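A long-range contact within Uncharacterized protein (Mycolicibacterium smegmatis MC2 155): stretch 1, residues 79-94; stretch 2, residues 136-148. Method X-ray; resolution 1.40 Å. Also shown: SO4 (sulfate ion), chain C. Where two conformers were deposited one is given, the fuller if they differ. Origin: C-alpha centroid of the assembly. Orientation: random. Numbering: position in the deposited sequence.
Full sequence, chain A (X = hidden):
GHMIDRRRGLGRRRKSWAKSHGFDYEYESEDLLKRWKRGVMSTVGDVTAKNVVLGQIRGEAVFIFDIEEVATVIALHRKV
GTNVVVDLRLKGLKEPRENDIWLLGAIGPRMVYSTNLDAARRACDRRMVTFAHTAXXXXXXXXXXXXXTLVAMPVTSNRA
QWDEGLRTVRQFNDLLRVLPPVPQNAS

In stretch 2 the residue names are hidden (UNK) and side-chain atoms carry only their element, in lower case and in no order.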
# COMPACT_ATOMS: atom_id res chain seq x y z
N LYS A 79 8.43 -9.76 5.63
CA LYS A 79 9.48 -10.64 6.11
C LYS A 79 9.57 -11.92 5.28
O LYS A 79 10.67 -12.41 4.99
CB LYS A 79 9.27 -10.95 7.59
CG LYS A 79 10.40 -11.74 8.22
CD LYS A 79 10.15 -11.99 9.70
CE LYS A 79 11.32 -12.71 10.33
NZ LYS A 79 12.60 -11.99 10.04
N VAL A 80 8.43 -12.49 4.89
CA VAL A 80 8.35 -13.72 4.11
C VAL A 80 7.53 -13.45 2.85
O VAL A 80 6.39 -12.99 2.94
CB VAL A 80 7.72 -14.85 4.94
CG1 VAL A 80 7.79 -16.17 4.17
CG2 VAL A 80 8.38 -14.94 6.33
N GLY A 81 8.09 -13.78 1.69
CA GLY A 81 7.39 -13.54 0.43
C GLY A 81 6.21 -14.47 0.20
O GLY A 81 6.07 -15.54 0.79
N THR A 82 5.32 -14.02 -0.69
CA THR A 82 4.20 -14.85 -1.14
C THR A 82 3.96 -14.64 -2.62
O THR A 82 4.22 -13.56 -3.14
CB THR A 82 2.91 -14.50 -0.36
OG1 THR A 82 1.86 -15.37 -0.80
CG2 THR A 82 2.39 -13.04 -0.61
N ASN A 83 3.42 -15.66 -3.29
CA ASN A 83 2.97 -15.45 -4.67
C ASN A 83 1.50 -15.06 -4.76
O ASN A 83 1.02 -14.81 -5.86
CB ASN A 83 3.15 -16.71 -5.52
CG ASN A 83 4.58 -16.93 -5.95
OD1 ASN A 83 5.38 -15.99 -6.07
ND2 ASN A 83 4.90 -18.18 -6.23
N VAL A 84 0.78 -15.02 -3.66
CA VAL A 84 -0.62 -14.58 -3.71
C VAL A 84 -0.67 -13.05 -3.63
O VAL A 84 0.11 -12.44 -2.88
CB VAL A 84 -1.41 -15.21 -2.54
CG1 VAL A 84 -2.90 -14.75 -2.48
CG2 VAL A 84 -1.36 -16.74 -2.63
N VAL A 85 -1.58 -12.43 -4.38
CA VAL A 85 -1.85 -10.99 -4.30
C VAL A 85 -3.25 -10.81 -3.74
O VAL A 85 -4.19 -11.41 -4.25
CB VAL A 85 -1.74 -10.30 -5.67
CG1 VAL A 85 -2.24 -8.82 -5.62
CG2 VAL A 85 -0.32 -10.35 -6.14
N VAL A 86 -3.36 -10.01 -2.70
CA VAL A 86 -4.66 -9.51 -2.22
C VAL A 86 -4.70 -8.01 -2.45
O VAL A 86 -3.71 -7.31 -2.15
CB VAL A 86 -4.85 -9.85 -0.73
CG1 VAL A 86 -6.22 -9.27 -0.18
CG2 VAL A 86 -4.81 -11.39 -0.51
N ASP A 87 -5.83 -7.51 -2.96
CA ASP A 87 -6.04 -6.08 -3.21
C ASP A 87 -7.38 -5.73 -2.56
O ASP A 87 -8.40 -6.35 -2.88
CB ASP A 87 -6.08 -5.87 -4.74
CG ASP A 87 -6.26 -4.43 -5.16
OD1 ASP A 87 -7.27 -3.84 -4.73
OD2 ASP A 87 -5.43 -3.91 -5.96
N LEU A 88 -7.33 -4.80 -1.65
CA LEU A 88 -8.51 -4.34 -0.87
C LEU A 88 -8.68 -2.86 -1.22
O LEU A 88 -7.82 -2.04 -0.87
CB LEU A 88 -8.16 -4.52 0.61
CG LEU A 88 -9.16 -4.03 1.66
CD1 LEU A 88 -10.45 -4.86 1.55
CD2 LEU A 88 -8.57 -4.11 3.10
N ARG A 89 -9.79 -2.49 -1.89
CA ARG A 89 -9.93 -1.12 -2.38
C ARG A 89 -11.36 -0.64 -2.18
O ARG A 89 -12.29 -1.45 -2.07
CB ARG A 89 -9.50 -0.98 -3.84
CG ARG A 89 -10.26 -1.86 -4.77
CD ARG A 89 -9.86 -1.65 -6.24
NE ARG A 89 -8.43 -1.98 -6.44
CZ ARG A 89 -7.68 -1.47 -7.41
NH1 ARG A 89 -8.24 -0.68 -8.33
NH2 ARG A 89 -6.37 -1.77 -7.52
N LEU A 90 -11.52 0.67 -2.12
CA LEU A 90 -12.87 1.21 -1.92
C LEU A 90 -13.78 0.73 -3.05
O LEU A 90 -13.38 0.65 -4.21
CB LEU A 90 -12.81 2.75 -1.95
CG LEU A 90 -12.01 3.38 -0.85
CD1 LEU A 90 -12.01 4.91 -0.97
CD2 LEU A 90 -12.52 2.94 0.52
N LYS A 91 -15.05 0.49 -2.72
CA LYS A 91 -16.00 -0.04 -3.70
C LYS A 91 -16.22 0.88 -4.91
O LYS A 91 -16.55 0.39 -6.00
CB LYS A 91 -17.31 -0.41 -2.99
CG LYS A 91 -18.03 0.77 -2.46
CD LYS A 91 -19.31 0.30 -1.75
CE LYS A 91 -20.21 1.47 -1.34
NZ LYS A 91 -19.78 2.14 -0.08
N GLY A 92 -16.10 2.20 -4.74
CA GLY A 92 -16.36 3.00 -5.94
C GLY A 92 -15.23 3.07 -6.95
O GLY A 92 -15.41 3.70 -8.02
N LEU A 93 -14.08 2.44 -6.67
CA LEU A 93 -12.95 2.46 -7.57
C LEU A 93 -13.05 1.33 -8.58
O LEU A 93 -13.75 0.34 -8.38
CB LEU A 93 -11.63 2.33 -6.78
CG LEU A 93 -11.42 3.48 -5.79
CD1 LEU A 93 -10.17 3.25 -4.93
CD2 LEU A 93 -11.42 4.87 -6.49
N LYS A 94 -12.30 1.45 -9.67
CA LYS A 94 -12.34 0.41 -10.69
C LYS A 94 -11.69 -0.85 -10.16
O LYS A 94 -10.79 -0.81 -9.32
CB LYS A 94 -11.52 0.84 -11.92
CG LYS A 94 -11.98 2.12 -12.60
CD LYS A 94 -13.04 1.85 -13.66
CE LYS A 94 -13.48 3.14 -14.33
NZ LYS A 94 -14.46 2.91 -15.42
N UNK A 136 -9.16 3.98 7.61
CA UNK A 136 -9.67 5.25 7.08
C UNK A 136 -9.95 5.19 5.58
O UNK A 136 -9.28 4.48 4.82
c UNK A 136 -7.31 5.40 7.51
c UNK A 136 -8.54 6.26 7.39
c UNK A 136 -7.79 4.07 8.14
N UNK A 137 -10.93 5.98 5.14
CA UNK A 137 -11.23 6.01 3.72
C UNK A 137 -10.05 6.56 2.91
O UNK A 137 -10.00 6.31 1.72
o UNK A 137 -13.99 5.03 4.13
c UNK A 137 -12.50 6.81 3.41
o UNK A 137 -14.47 7.10 4.68
c UNK A 137 -13.74 6.26 4.12
N UNK A 138 -9.11 7.26 3.53
CA UNK A 138 -7.96 7.75 2.76
C UNK A 138 -7.10 6.59 2.26
O UNK A 138 -6.34 6.75 1.28
s UNK A 138 -6.18 8.15 5.01
c UNK A 138 -7.15 8.78 3.58
N UNK A 139 -7.17 5.42 2.91
CA UNK A 139 -6.45 4.23 2.44
C UNK A 139 -7.27 3.60 1.31
O UNK A 139 -8.01 2.64 1.49
c UNK A 139 -6.22 3.28 3.61
N UNK A 140 -7.15 4.20 0.13
CA UNK A 140 -8.08 3.89 -0.97
C UNK A 140 -7.82 2.53 -1.57
O UNK A 140 -8.76 1.80 -1.89
o UNK A 140 -8.36 7.06 -3.88
o UNK A 140 -9.49 8.28 -2.43
c UNK A 140 -8.36 6.38 -1.57
c UNK A 140 -7.97 4.96 -2.06
c UNK A 140 -8.76 7.31 -2.71
N UNK A 141 -6.55 2.19 -1.79
CA UNK A 141 -6.18 0.91 -2.38
C UNK A 141 -5.05 0.37 -1.52
O UNK A 141 -4.05 1.06 -1.28
c UNK A 141 -5.72 1.06 -3.85
c UNK A 141 -5.31 -0.29 -4.40
c UNK A 141 -6.28 2.01 -6.15
c UNK A 141 -6.79 1.68 -4.76
N UNK A 142 -5.21 -0.86 -1.02
CA UNK A 142 -4.17 -1.56 -0.27
C UNK A 142 -3.94 -2.89 -0.95
O UNK A 142 -4.91 -3.57 -1.32
c UNK A 142 -4.62 -1.85 1.18
c UNK A 142 -7.16 -0.60 3.64
s UNK A 142 -5.44 -0.96 3.62
c UNK A 142 -5.08 -0.59 1.90
N UNK A 143 -2.67 -3.30 -1.10
CA UNK A 143 -2.42 -4.54 -1.81
C UNK A 143 -1.05 -5.04 -1.42
O UNK A 143 -0.24 -4.29 -0.88
c UNK A 143 -1.09 -2.28 -4.08
c UNK A 143 -1.73 -1.12 -3.58
c UNK A 143 0.09 -2.12 -4.86
n UNK A 143 0.49 -3.36 -5.26
c UNK A 143 -2.54 -4.41 -3.33
c UNK A 143 0.64 -0.87 -5.14
c UNK A 143 -0.38 -4.32 -4.74
c UNK A 143 -0.01 0.23 -4.63
c UNK A 143 -1.37 -3.70 -4.02
c UNK A 143 -1.17 0.11 -3.82
N UNK A 144 -0.79 -6.30 -1.70
CA UNK A 144 0.57 -6.79 -1.58
C UNK A 144 1.09 -7.32 -2.90
O UNK A 144 0.35 -7.68 -3.82
c UNK A 144 0.70 -7.86 -0.53
c UNK A 144 0.11 -9.18 -1.02
n UNK A 144 0.98 -10.14 -1.35
o UNK A 144 -1.15 -9.34 -1.11
N UNK A 145 2.43 -7.34 -2.97
CA UNK A 145 3.17 -8.03 -4.01
C UNK A 145 4.07 -9.03 -3.29
O UNK A 145 3.87 -9.32 -2.11
o UNK A 145 2.70 -4.10 -6.81
o UNK A 145 4.38 -5.43 -7.25
c UNK A 145 3.90 -7.03 -4.93
c UNK A 145 2.87 -6.09 -5.56
c UNK A 145 3.36 -5.14 -6.60
N UNK A 146 5.06 -9.60 -4.00
CA UNK A 146 5.74 -10.72 -3.39
C UNK A 146 6.38 -10.37 -2.05
O UNK A 146 6.24 -11.11 -1.07
c UNK A 146 6.78 -11.27 -4.35
c UNK A 146 7.45 -12.53 -3.77
c UNK A 146 8.34 -13.24 -4.75
n UNK A 146 9.45 -13.77 -4.26
o UNK A 146 8.03 -13.31 -5.93
N UNK A 147 7.12 -9.26 -1.99
CA UNK A 147 7.88 -8.89 -0.82
C UNK A 147 7.49 -7.56 -0.20
O UNK A 147 8.25 -7.01 0.62
n UNK A 147 10.31 -10.36 -2.90
c UNK A 147 9.86 -10.20 -1.64
o UNK A 147 9.85 -11.09 -0.81
c UNK A 147 9.36 -8.84 -1.25
N UNK A 148 6.31 -7.03 -0.57
CA UNK A 148 5.91 -5.70 -0.12
C UNK A 148 4.40 -5.66 0.11
O UNK A 148 3.65 -6.35 -0.59
c UNK A 148 8.58 -3.72 -0.75
c UNK A 148 8.43 -5.32 -2.31
c UNK A 148 7.68 -4.57 -1.46
c UNK A 148 9.87 -3.99 -1.27
c UNK A 148 8.43 -2.78 0.26
c UNK A 148 9.54 -2.08 0.71
c UNK A 148 6.22 -4.70 -1.23
n UNK A 148 9.74 -4.98 -2.21
c UNK A 148 10.84 -2.37 0.18
c UNK A 148 11.03 -3.33 -0.80
S SO4 C . 11.74 -7.30 -4.56
O1 SO4 C . 10.56 -8.18 -4.56
O2 SO4 C . 12.94 -8.11 -4.79
O3 SO4 C . 11.62 -6.30 -5.63
O4 SO4 C . 11.98 -6.65 -3.32
O HOH W 1 -8.82 0.05 0.71

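Position 136 has three side-chain carbons that close a ring onto the backbone N, which makes it Pro136. It lies beyond reach of stretch 1 and opens a type I turn ending at position 139, closed by a 3.0 Å hydrogen bond from the N of 139 to Pro136 O. Position 137 carries two carbons, the second bearing two oxygens: Asp137, a short acid that sits comfortably at an exposed turn position. Its backbone O lies 3.6 Å from Leu90 CD1.

At 138 one carbon leads to a sulfur, so the residue is Cys138; it points away from stretch 1 and touches none of it. A single carbon at 139 identifies Ala139, small enough for a buried spot at the end of the turn. Its O accepts a hydrogen bond from water 1, 2.8 Å away.

Position 140 has an unbranched chain of three carbons, the last with two oxygens: Glu140. Its CG lies 4.0 Å from Leu90 CD1 and its CB 4.0 Å from Leu93 CD1. The backbone O accepts from Leu90 N at 3.0 Å.

Four carbons, forked at the first and with one arm two carbons long, make 141 Ile141. It pairs with Arg89 and shares its face of the sheet. CG1 packs 3.7 Å from Leu93 CD1, and CD1 covers one face of the Arg89 guanidinium, whose edge is occupied by a salt bridge to Asp87 (Arg89 NE to Asp87 OD1, 2.8 Å). A branched apolar chain suits this strand position.

Position 142, two carbons, a sulfur and a terminal carbon in line, is Met142. Its flexible chain fills the buried opposite face, where CE meets Leu88 CD2 at 3.8 Å.

Fused five- and six-membered rings with eight carbons and one nitrogen identify 143 as Trp143. Its CB lies 3.9 Å from Asp87 CA, but the indole leads away from stretch 1.

At 144 two carbons end in one oxygen and one nitrogen. Position 144 gives to one backbone group and takes from another, as an amide can: Asn144 ND2 donates to Val84 O (2.9 Å) and OD1 accepts from Val86 N (2.8 Å).

Position 145, three carbons and two terminal oxygens, is Glu145; it points away, and its OE2 accepts from Trp143 NE1 at 2.8 Å. Position 146 has three carbons ending in oxygen and nitrogen: Gln146, exposed, with its backbone O accepting from Thr82 N at 3.1 Å.

Two carbons with one oxygen and one nitrogen make 147 Asn147, whose ND2 donates to sulfate O1 at 2.8 Å. At 148 one carbon leads to fused five- and six-membered rings holding eight carbons and one nitrogen: Trp148, which points away from stretch 1 and touches none of it; its NE1 donates to sulfate O4 at 3.0 Å.

The contact is an antiparallel strand pairing. Leu88 and Met142 exchange backbone hydrogen bonds (Leu88 N to Met142 O, 2.7 Å; Met142 N to Leu88 O, 2.9 Å), Asn144 extends the pairing through its side chain, and leucines pack around Glu140 and Ile141 at the other end.

Stretch 2 136-148: PDCAEIMWNEQNW
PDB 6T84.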